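Local coordinates for metallo-beta-lactamase domain-containing protein (Thermotoga maritima, PDB 3H3E) that is of unknown function but binds zinc and belongs to the metallo-beta-lactamase superfamily, whose members are mostly metal-dependent hydrolases, at residues Leu61-Ile67 with Leu81-Trp87; Pro143-Phe147 with His208-Ser212; Glu218-Phe224 with Ile245-Phe250. The protein carries 2 engineered substitutions. All coordinates share one frame; numbering follows the deposited sequence.

Three contacts sample different layers of one metallo-beta-lactamase fold. Interaction 1 joins neighbouring parallel strands, and its chemistry is that of a sheet: backbone hydrogen bonds, with lysine, aspartate and arginine chains at the entry and apolar chains further in. Interaction 2 lies across the chain's centre from it, their centres about 28 Å apart; it is a surface meeting of two loops beside the zinc site, made by van der Waals contact without a hydrogen bond. Interaction 3 is a buried helix pair, apolar inside and ionic at its margin. Interactions 2 and 3 touch, since Leu209 of the 208-212 loop packs on Ile220 of the helix that follows, whereas interaction 1 meets neither.

Interaction 1. Residues Leu61-Ile67 with Leu81-Trp87; sequences LPKDVLI and LSGKRVW
Lys84 reaches back along the start of the neighbouring strand, and each part of its chain meets something there. Lys84 CB lies 3.9 Å from Val65 CG2, and CG keeps close to the same methyl. The bend at chi2 (-70°) then turns the chain toward the preceding turn, where Lys84 CD passes Pro62 O at 3.4 Å. At the tip, Lys84 NZ donates to Pro62 O over 3.2 Å, from above the carbonyl plane, and to a water. A long, flexible lysine suits the entry to the strand pair: its methylenes cover valine while its ammonium serves a turn carbonyl.

Further along, the backbones pair in parallel, Arg85 N and Trp87 N giving hydrogen bonds to Lys63 O and Val65 O, and Val65 N and Ile67 N donating in return to Arg85 O and Trp87 O. On the face carrying Asp64, Leu66 and Trp87, the indole NE1 of Trp87 points almost straight (170°) at Asp64 OD1, 3.0 Å away; the oxygen lies in the ring plane but is itself met from above the carboxylate plane. This bond should fix the rotation of the indole, whose five-membered ring receives Leu66 CD2 over one face, 3.8 Å from its centroid. Asp64 also has a long salt bridge to Arg85 NH1.

Helix 72-75 connects the strands, making a beta-alpha-beta unit of the metallo-beta-lactamase fold; just beyond Ile67 come the zinc ligands His69 and His71.

Interaction 2. Residues Pro143-Phe147 with His208-Ser212; sequences PTGDF and HLLKS
His208 opens its segment by directing its imidazole at the other loop, where Phe147 and Thr144 meet it. With CG swung away from the backbone N (chi1 -154°), the ring extends toward Phe147, and His208 NE2 comes to the edge of the phenyl, in its plane, 3.8 Å from Phe147 CE2. The two ring planes are inclined at 53°. Thr144 OG1 sits at the imidazole edge, 3.9 Å from His208 CD2, a contact without a hydrogen bond.

Lys211 is next to make contact. Its CB lies 4.2 Å from Thr144 OG1, and its CD approaches Gly145 CA at 4.3 Å; glycine suits this place because the positive phi (107°) is one it adopts readily. The long lysine covers the loop with its methylenes, as suits a residue on the protein surface.

Ser212 completes the contact with its small side chain, OG lying 4.0 Å from the Thr144 CG2 methyl.

Both aromatic groups also meet the metal site: His208 and Phe147 each touch the ring of the zinc ligand His182, and Phe147 reaches His71 as well. Loops meeting beside a histidine-bound zinc ion are consistent with the rim of the metal site in the metallo-beta-lactamase fold.

Interaction 3. Residues Glu218-Phe224 with Ile245-Phe250; sequences EKIVKAF and IFKREF
Glu218 OE2 meets Arg248 NH2 at 3.4 Å in a salt bridge at the margin of two packed helices, part of an outer helical layer in the alpha-beta/beta-alpha sandwich of the metallo-beta-lactamase fold. The oxygen arrives at the guanidinium edge, near its plane, although the carboxylate plane stands nearly upright to it. Glu249 OE2 joins the network through a weak bond from Arg248 NE and lies close to Glu218 OE2. One arginine between two acids probably offsets their mutual repulsion, but Arg248 is poorly ordered, so the grip is probably loose.

The helix segments cross at -50°, their axes 9.9 Å apart, and Val221 packs between them. Its two methyls divide the work: Val221 CG1, anti to the backbone N (chi1 178°), turns to the helix end and lies 3.6 Å from Phe250 N, while CG2 sits over the centre of the Phe246 ring in a CH-pi contact. A branched valine suits the place, since its two methyls reach two neighbours at once. Beside it, Ile245 CG2 touches both Val221 CG2 and the Glu218 methylene CG.

Deeper in, large aromatics pack above strand 231-235, where Phe224, Phe246 and Phe250 all touch Val232. Phe250 CE1 also touches Phe224 CB. The rings of Phe224 and Phe246 form a T-shaped pair, planes at 83° and centroids 5.0 Å apart, with Phe246 CE1 over the middle of the Phe224 face.

Interaction 1. Residues Leu61-Ile67 with Leu81-Trp87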
loop_
_atom_site.group_PDB
_atom_site.type_symbol
_atom_site.label_atom_id
_atom_site.label_comp_id
_atom_site.label_asym_id
_atom_site.label_seq_id
_atom_site.Cartn_x
_atom_site.Cartn_y
_atom_site.Cartn_z
ATOM N N LEU A 61 -7.723 -11.796 12.274
ATOM C CA LEU A 61 -7.099 -11.513 10.988
ATOM C C LEU A 61 -7.158 -12.744 10.109
ATOM O O LEU A 61 -7.153 -13.872 10.609
ATOM C CB LEU A 61 -5.656 -11.033 11.139
ATOM C CG LEU A 61 -5.414 -9.823 12.031
ATOM C CD1 LEU A 61 -3.945 -9.528 12.009
ATOM C CD2 LEU A 61 -6.225 -8.627 11.587
ATOM N N PRO A 62 -7.205 -12.530 8.790
ATOM C CA PRO A 62 -7.409 -13.624 7.852
ATOM C C PRO A 62 -6.099 -14.340 7.563
ATOM O O PRO A 62 -5.018 -13.907 7.956
ATOM C CB PRO A 62 -7.893 -12.910 6.589
ATOM C CG PRO A 62 -7.762 -11.407 6.878
ATOM C CD PRO A 62 -6.934 -11.270 8.091
ATOM N N LYS A 63 -6.214 -15.448 6.857
ATOM C CA LYS A 63 -5.070 -16.253 6.516
ATOM C C LYS A 63 -4.093 -15.482 5.639
ATOM O O LYS A 63 -2.877 -15.616 5.791
ATOM C CB LYS A 63 -5.548 -17.510 5.790
ATOM C CG LYS A 63 -4.441 -18.345 5.221
ATOM C CD LYS A 63 -5.009 -19.448 4.351
ATOM C CE LYS A 63 -6.159 -18.939 3.507
ATOM N NZ LYS A 63 -6.329 -19.797 2.309
ATOM N N ASP A 64 -4.628 -14.688 4.711
ATOM C CA ASP A 64 -3.813 -14.095 3.650
ATOM C C ASP A 64 -3.355 -12.690 3.969
ATOM O O ASP A 64 -4.160 -11.791 4.211
ATOM C CB ASP A 64 -4.559 -14.085 2.310
ATOM C CG ASP A 64 -4.757 -15.475 1.732
ATOM O OD1 ASP A 64 -3.762 -16.182 1.471
ATOM O OD2 ASP A 64 -5.916 -15.857 1.510
ATOM N N VAL A 65 -2.044 -12.509 3.951
ATOM C CA VAL A 65 -1.448 -11.196 4.134
ATOM C C VAL A 65 -0.665 -10.822 2.883
ATOM O O VAL A 65 0.191 -11.581 2.438
ATOM C CB VAL A 65 -0.503 -11.199 5.332
ATOM C CG1 VAL A 65 0.081 -9.805 5.551
ATOM C CG2 VAL A 65 -1.235 -11.732 6.567
ATOM N N LEU A 66 -0.979 -9.663 2.310
ATOM C CA LEU A 66 -0.312 -9.193 1.104
ATOM C C LEU A 66 0.674 -8.117 1.465
ATOM O O LEU A 66 0.376 -7.258 2.284
ATOM C CB LEU A 66 -1.320 -8.613 0.124
ATOM C CG LEU A 66 -2.652 -9.326 0.039
ATOM C CD1 LEU A 66 -3.538 -8.564 -0.894
ATOM C CD2 LEU A 66 -2.469 -10.757 -0.436
ATOM N N ILE A 67 1.839 -8.147 0.834
ATOM C CA ILE A 67 2.885 -7.187 1.133
ATOM C C ILE A 67 3.139 -6.288 -0.064
ATOM O O ILE A 67 3.548 -6.763 -1.124
ATOM C CB ILE A 67 4.180 -7.896 1.497
ATOM C CG1 ILE A 67 3.981 -8.714 2.771
ATOM C CG2 ILE A 67 5.267 -6.887 1.716
ATOM C CD1 ILE A 67 3.576 -7.874 3.972
ATOM N N LEU A 81 3.228 -12.507 13.455
ATOM C CA LEU A 81 2.286 -13.486 12.927
ATOM C C LEU A 81 2.979 -14.812 12.639
ATOM O O LEU A 81 4.181 -14.843 12.373
ATOM C CB LEU A 81 1.611 -12.961 11.660
ATOM C CG LEU A 81 0.829 -11.651 11.798
ATOM C CD1 LEU A 81 0.367 -11.184 10.436
ATOM C CD2 LEU A 81 -0.355 -11.792 12.771
ATOM N N SER A 82 2.211 -15.898 12.725
ATOM C CA SER A 82 2.653 -17.216 12.329
ATOM C C SER A 82 1.551 -17.856 11.482
ATOM O O SER A 82 0.358 -17.589 11.664
ATOM C CB SER A 82 2.922 -18.101 13.551
ATOM O OG SER A 82 3.671 -17.452 14.558
ATOM N N GLY A 83 1.958 -18.710 10.555
ATOM C CA GLY A 83 1.025 -19.518 9.797
ATOM C C GLY A 83 0.235 -18.788 8.735
ATOM O O GLY A 83 -0.669 -19.356 8.136
ATOM N N LYS A 84 0.555 -17.523 8.501
ATOM C CA LYS A 84 -0.109 -16.778 7.442
ATOM C C LYS A 84 0.466 -17.192 6.100
ATOM O O LYS A 84 1.555 -17.748 6.027
ATOM C CB LYS A 84 0.062 -15.269 7.644
ATOM C CG LYS A 84 -0.410 -14.768 9.005
ATOM C CD LYS A 84 -1.920 -14.829 9.159
ATOM C CE LYS A 84 -2.319 -14.700 10.606
ATOM N NZ LYS A 84 -3.789 -14.760 10.817
ATOM N N ARG A 85 -0.288 -16.931 5.043
ATOM C CA ARG A 85 0.191 -17.080 3.687
ATOM C C ARG A 85 0.550 -15.687 3.202
ATOM O O ARG A 85 -0.317 -14.839 3.004
ATOM C CB ARG A 85 -0.928 -17.641 2.840
ATOM C CG ARG A 85 -0.547 -18.015 1.449
ATOM C CD ARG A 85 -1.815 -18.235 0.711
ATOM N NE ARG A 85 -1.668 -19.161 -0.395
ATOM C CZ ARG A 85 -2.672 -19.514 -1.183
ATOM N NH1 ARG A 85 -3.888 -19.011 -0.970
ATOM N NH2 ARG A 85 -2.455 -20.361 -2.178
ATOM N N VAL A 86 1.842 -15.441 3.043
ATOM C CA VAL A 86 2.324 -14.101 2.752
ATOM C C VAL A 86 2.600 -13.947 1.279
ATOM O O VAL A 86 3.464 -14.631 0.732
ATOM C CB VAL A 86 3.612 -13.786 3.509
ATOM C CG1 VAL A 86 4.094 -12.404 3.126
ATOM C CG2 VAL A 86 3.389 -13.909 5.004
ATOM N N TRP A 87 1.849 -13.052 0.644
ATOM C CA TRP A 87 1.973 -12.806 -0.783
ATOM C C TRP A 87 2.947 -11.677 -1.017
ATOM O O TRP A 87 2.615 -10.525 -0.767
ATOM C CB TRP A 87 0.629 -12.391 -1.349
ATOM C CG TRP A 87 -0.417 -13.436 -1.254
ATOM C CD1 TRP A 87 -0.974 -13.919 -0.125
ATOM C CD2 TRP A 87 -1.052 -14.116 -2.342
ATOM N NE1 TRP A 87 -1.912 -14.872 -0.427
ATOM C CE2 TRP A 87 -1.984 -15.006 -1.789
ATOM C CE3 TRP A 87 -0.914 -14.065 -3.731
ATOM C CZ2 TRP A 87 -2.784 -15.841 -2.572
ATOM C CZ3 TRP A 87 -1.711 -14.900 -4.513
ATOM C CH2 TRP A 87 -2.630 -15.774 -3.927
HETATM O O HOH W 1 -5.046 -13.579 13.396
#

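Interaction 2. Residues Pro143-Phe147 with His208-Ser212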
loop_
_atom_site.group_PDB
_atom_site.type_symbol
_atom_site.label_atom_id
_atom_site.label_comp_id
_atom_site.label_asym_id
_atom_site.label_seq_id
_atom_site.Cartn_x
_atom_site.Cartn_y
_atom_site.Cartn_z
ATOM N N PRO A 143 11.699 6.769 -8.847
ATOM C CA PRO A 143 11.223 6.974 -7.474
ATOM C C PRO A 143 11.927 8.147 -6.804
ATOM O O PRO A 143 13.107 8.338 -7.060
ATOM C CB PRO A 143 11.577 5.652 -6.784
ATOM C CG PRO A 143 11.584 4.657 -7.880
ATOM C CD PRO A 143 12.132 5.383 -9.076
ATOM N N THR A 144 11.207 8.937 -6.005
ATOM C CA THR A 144 11.824 10.055 -5.293
ATOM C C THR A 144 12.440 9.512 -4.020
ATOM O O THR A 144 12.044 8.449 -3.537
ATOM C CB THR A 144 10.837 11.221 -4.973
ATOM O OG1 THR A 144 9.751 10.754 -4.165
ATOM C CG2 THR A 144 10.280 11.825 -6.242
ATOM N N GLY A 145 13.431 10.217 -3.497
ATOM C CA GLY A 145 14.104 9.764 -2.296
ATOM C C GLY A 145 15.499 9.225 -2.523
ATOM O O GLY A 145 16.057 9.326 -3.610
ATOM N N ASP A 146 16.059 8.636 -1.475
ATOM C CA ASP A 146 17.434 8.184 -1.505
ATOM C C ASP A 146 17.512 6.685 -1.291
ATOM O O ASP A 146 18.294 6.204 -0.484
ATOM C CB ASP A 146 18.220 8.900 -0.424
ATOM C CG ASP A 146 19.668 9.020 -0.768
ATOM O OD1 ASP A 146 19.965 8.984 -1.984
ATOM O OD2 ASP A 146 20.499 9.151 0.161
ATOM N N PHE A 147 16.705 5.947 -2.039
ATOM C CA PHE A 147 16.555 4.519 -1.821
ATOM C C PHE A 147 17.587 3.650 -2.544
ATOM O O PHE A 147 17.906 3.874 -3.707
ATOM C CB PHE A 147 15.135 4.093 -2.180
ATOM C CG PHE A 147 14.091 4.767 -1.353
ATOM C CD1 PHE A 147 13.981 4.490 0.001
ATOM C CD2 PHE A 147 13.220 5.681 -1.921
ATOM C CE1 PHE A 147 13.028 5.117 0.776
ATOM C CE2 PHE A 147 12.266 6.317 -1.151
ATOM C CZ PHE A 147 12.169 6.036 0.197
ATOM N N HIS A 208 3.407 8.726 -0.941
ATOM C CA HIS A 208 4.800 9.153 -0.856
ATOM C C HIS A 208 5.076 10.470 -1.553
ATOM O O HIS A 208 5.903 10.545 -2.462
ATOM C CB HIS A 208 5.755 8.077 -1.382
ATOM C CG HIS A 208 7.125 8.158 -0.783
ATOM N ND1 HIS A 208 7.401 7.739 0.503
ATOM C CD2 HIS A 208 8.294 8.627 -1.285
ATOM C CE1 HIS A 208 8.681 7.940 0.765
ATOM N NE2 HIS A 208 9.244 8.483 -0.301
ATOM N N LEU A 209 4.417 11.521 -1.094
ATOM C CA LEU A 209 4.520 12.801 -1.765
ATOM C C LEU A 209 5.228 13.882 -0.962
ATOM O O LEU A 209 5.180 15.055 -1.322
ATOM C CB LEU A 209 3.132 13.247 -2.186
ATOM C CG LEU A 209 2.583 12.266 -3.226
ATOM C CD1 LEU A 209 1.133 12.566 -3.552
ATOM C CD2 LEU A 209 3.455 12.289 -4.482
ATOM N N LEU A 210 5.902 13.478 0.112
ATOM C CA LEU A 210 6.627 14.407 0.978
ATOM C C LEU A 210 7.841 15.051 0.313
ATOM O O LEU A 210 8.207 16.184 0.634
ATOM C CB LEU A 210 7.058 13.697 2.259
ATOM C CG LEU A 210 5.997 13.686 3.355
ATOM C CD1 LEU A 210 6.514 13.002 4.609
ATOM C CD2 LEU A 210 5.554 15.107 3.664
ATOM N N LYS A 211 8.465 14.316 -0.602
ATOM C CA LYS A 211 9.662 14.781 -1.297
ATOM C C LYS A 211 9.356 15.218 -2.731
ATOM O O LYS A 211 10.261 15.524 -3.504
ATOM C CB LYS A 211 10.757 13.700 -1.297
ATOM C CG LYS A 211 11.500 13.536 0.027
ATOM C CD LYS A 211 13.003 13.355 -0.219
ATOM C CE LYS A 211 13.845 13.400 1.073
ATOM N NZ LYS A 211 14.128 12.050 1.660
ATOM N N SER A 212 8.076 15.240 -3.081
ATOM C CA SER A 212 7.656 15.651 -4.410
ATOM C C SER A 212 7.319 17.138 -4.431
ATOM O O SER A 212 6.870 17.689 -3.422
ATOM C CB SER A 212 6.445 14.840 -4.855
ATOM O OG SER A 212 6.818 13.531 -5.234
#

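Interaction 3. Residues Glu218-Phe224 with Ile245-Phe250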
loop_
_atom_site.group_PDB
_atom_site.type_symbol
_atom_site.label_atom_id
_atom_site.label_comp_id
_atom_site.label_asym_id
_atom_site.label_seq_id
_atom_site.Cartn_x
_atom_site.Cartn_y
_atom_site.Cartn_z
ATOM N N GLU A 218 0.454 18.203 -8.311
ATOM C CA GLU A 218 -0.708 18.655 -9.073
ATOM C C GLU A 218 -0.926 17.792 -10.308
ATOM O O GLU A 218 -2.051 17.441 -10.642
ATOM C CB GLU A 218 -0.546 20.121 -9.453
ATOM C CG GLU A 218 -0.387 21.021 -8.240
ATOM C CD GLU A 218 -0.401 22.493 -8.584
ATOM O OE1 GLU A 218 -0.509 22.816 -9.788
ATOM O OE2 GLU A 218 -0.309 23.321 -7.646
ATOM N N LYS A 219 0.168 17.453 -10.974
ATOM C CA LYS A 219 0.138 16.557 -12.108
ATOM C C LYS A 219 -0.524 15.221 -11.709
ATOM O O LYS A 219 -1.201 14.571 -12.517
ATOM C CB LYS A 219 1.576 16.327 -12.577
ATOM C CG LYS A 219 1.822 16.526 -14.068
ATOM C CD LYS A 219 1.144 15.454 -14.926
ATOM C CE LYS A 219 1.059 15.884 -16.404
ATOM N NZ LYS A 219 0.009 16.927 -16.669
ATOM N N ILE A 220 -0.320 14.814 -10.456
ATOM C CA ILE A 220 -0.864 13.559 -9.957
ATOM C C ILE A 220 -2.356 13.701 -9.698
ATOM O O ILE A 220 -3.153 12.879 -10.163
ATOM C CB ILE A 220 -0.127 13.096 -8.686
ATOM C CG1 ILE A 220 1.192 12.425 -9.067
ATOM C CG2 ILE A 220 -0.977 12.140 -7.854
ATOM C CD1 ILE A 220 2.124 12.235 -7.900
ATOM N N VAL A 221 -2.733 14.758 -8.981
ATOM C CA VAL A 221 -4.143 15.050 -8.760
ATOM C C VAL A 221 -4.885 15.142 -10.086
ATOM O O VAL A 221 -6.021 14.683 -10.209
ATOM C CB VAL A 221 -4.331 16.355 -8.025
ATOM C CG1 VAL A 221 -5.809 16.642 -7.861
ATOM C CG2 VAL A 221 -3.636 16.296 -6.665
ATOM N N LYS A 222 -4.229 15.733 -11.078
ATOM C CA LYS A 222 -4.773 15.829 -12.424
ATOM C C LYS A 222 -5.100 14.440 -12.962
ATOM O O LYS A 222 -6.161 14.249 -13.555
ATOM C CB LYS A 222 -3.792 16.563 -13.340
ATOM C CG LYS A 222 -4.274 16.816 -14.758
ATOM C CD LYS A 222 -3.085 17.080 -15.702
ATOM C CE LYS A 222 -3.510 17.445 -17.137
ATOM N NZ LYS A 222 -3.737 18.923 -17.341
ATOM N N ALA A 223 -4.215 13.466 -12.730
ATOM C CA ALA A 223 -4.461 12.089 -13.187
ATOM C C ALA A 223 -5.652 11.459 -12.478
ATOM O O ALA A 223 -6.464 10.787 -13.104
ATOM C CB ALA A 223 -3.226 11.210 -13.010
ATOM N N PHE A 224 -5.750 11.658 -11.167
ATOM C CA PHE A 224 -6.914 11.182 -10.431
ATOM C C PHE A 224 -8.181 11.732 -11.085
ATOM O O PHE A 224 -9.131 10.996 -11.347
ATOM C CB PHE A 224 -6.848 11.619 -8.974
ATOM C CG PHE A 224 -6.043 10.693 -8.081
ATOM C CD1 PHE A 224 -4.669 10.706 -8.101
ATOM C CD2 PHE A 224 -6.677 9.839 -7.193
ATOM C CE1 PHE A 224 -3.941 9.875 -7.270
ATOM C CE2 PHE A 224 -5.953 9.003 -6.354
ATOM C CZ PHE A 224 -4.585 9.021 -6.391
ATOM N N ILE A 245 -3.274 19.885 -1.291
ATOM C CA ILE A 245 -3.436 20.040 -2.738
ATOM C C ILE A 245 -4.580 19.174 -3.273
ATOM O O ILE A 245 -5.386 19.643 -4.078
ATOM C CB ILE A 245 -2.134 19.727 -3.497
ATOM C CG1 ILE A 245 -1.072 20.790 -3.180
ATOM C CG2 ILE A 245 -2.397 19.629 -4.988
ATOM C CD1 ILE A 245 0.300 20.480 -3.743
ATOM N N PHE A 246 -4.654 17.922 -2.818
ATOM C CA PHE A 246 -5.791 17.055 -3.140
ATOM C C PHE A 246 -7.096 17.734 -2.736
ATOM O O PHE A 246 -8.023 17.808 -3.530
ATOM C CB PHE A 246 -5.693 15.682 -2.451
ATOM C CG PHE A 246 -5.040 14.607 -3.284
ATOM C CD1 PHE A 246 -5.806 13.703 -3.998
ATOM C CD2 PHE A 246 -3.657 14.475 -3.324
ATOM C CE1 PHE A 246 -5.207 12.699 -4.762
ATOM C CE2 PHE A 246 -3.051 13.476 -4.083
ATOM C CZ PHE A 246 -3.830 12.591 -4.800
ATOM N N LYS A 247 -7.176 18.234 -1.508
ATOM C CA LYS A 247 -8.420 18.856 -1.043
ATOM C C LYS A 247 -8.861 20.051 -1.899
ATOM O O LYS A 247 -10.059 20.299 -2.052
ATOM C CB LYS A 247 -8.354 19.245 0.441
ATOM C CG LYS A 247 -8.197 18.064 1.412
ATOM C CD LYS A 247 -8.836 18.362 2.771
ATOM C CE LYS A 247 -8.582 17.267 3.819
ATOM N NZ LYS A 247 -7.535 17.647 4.828
ATOM N N ARG A 248 -7.904 20.773 -2.478
ATOM C CA ARG A 248 -8.237 21.989 -3.220
ATOM C C ARG A 248 -8.326 21.799 -4.733
ATOM O O ARG A 248 -8.782 22.697 -5.437
ATOM C CB ARG A 248 -7.264 23.137 -2.890
ATOM C CG ARG A 248 -6.064 23.218 -3.821
ATOM C CD ARG A 248 -5.485 24.628 -3.926
ATOM N NE ARG A 248 -4.269 24.642 -4.742
ATOM C CZ ARG A 248 -3.036 24.810 -4.262
ATOM N NH1 ARG A 248 -2.843 24.998 -2.962
ATOM N NH2 ARG A 248 -1.995 24.798 -5.087
ATOM N N GLU A 249 -7.898 20.648 -5.242
ATOM C CA GLU A 249 -7.881 20.438 -6.691
ATOM C C GLU A 249 -8.558 19.151 -7.163
ATOM O O GLU A 249 -8.940 19.026 -8.325
ATOM C CB GLU A 249 -6.453 20.507 -7.213
ATOM C CG GLU A 249 -5.876 21.906 -7.152
ATOM C CD GLU A 249 -4.518 21.998 -7.798
ATOM O OE1 GLU A 249 -4.098 21.000 -8.422
ATOM O OE2 GLU A 249 -3.872 23.063 -7.684
ATOM N N PHE A 250 -8.697 18.192 -6.263
ATOM C CA PHE A 250 -9.356 16.943 -6.593
ATOM C C PHE A 250 -10.854 17.204 -6.648
ATOM O O PHE A 250 -11.417 17.805 -5.739
ATOM C CB PHE A 250 -9.013 15.876 -5.556
ATOM C CG PHE A 250 -9.668 14.544 -5.800
ATOM C CD1 PHE A 250 -9.413 13.827 -6.956
ATOM C CD2 PHE A 250 -10.511 13.991 -4.849
ATOM C CE1 PHE A 250 -9.999 12.602 -7.173
ATOM C CE2 PHE A 250 -11.102 12.761 -5.058
ATOM C CZ PHE A 250 -10.846 12.069 -6.226
#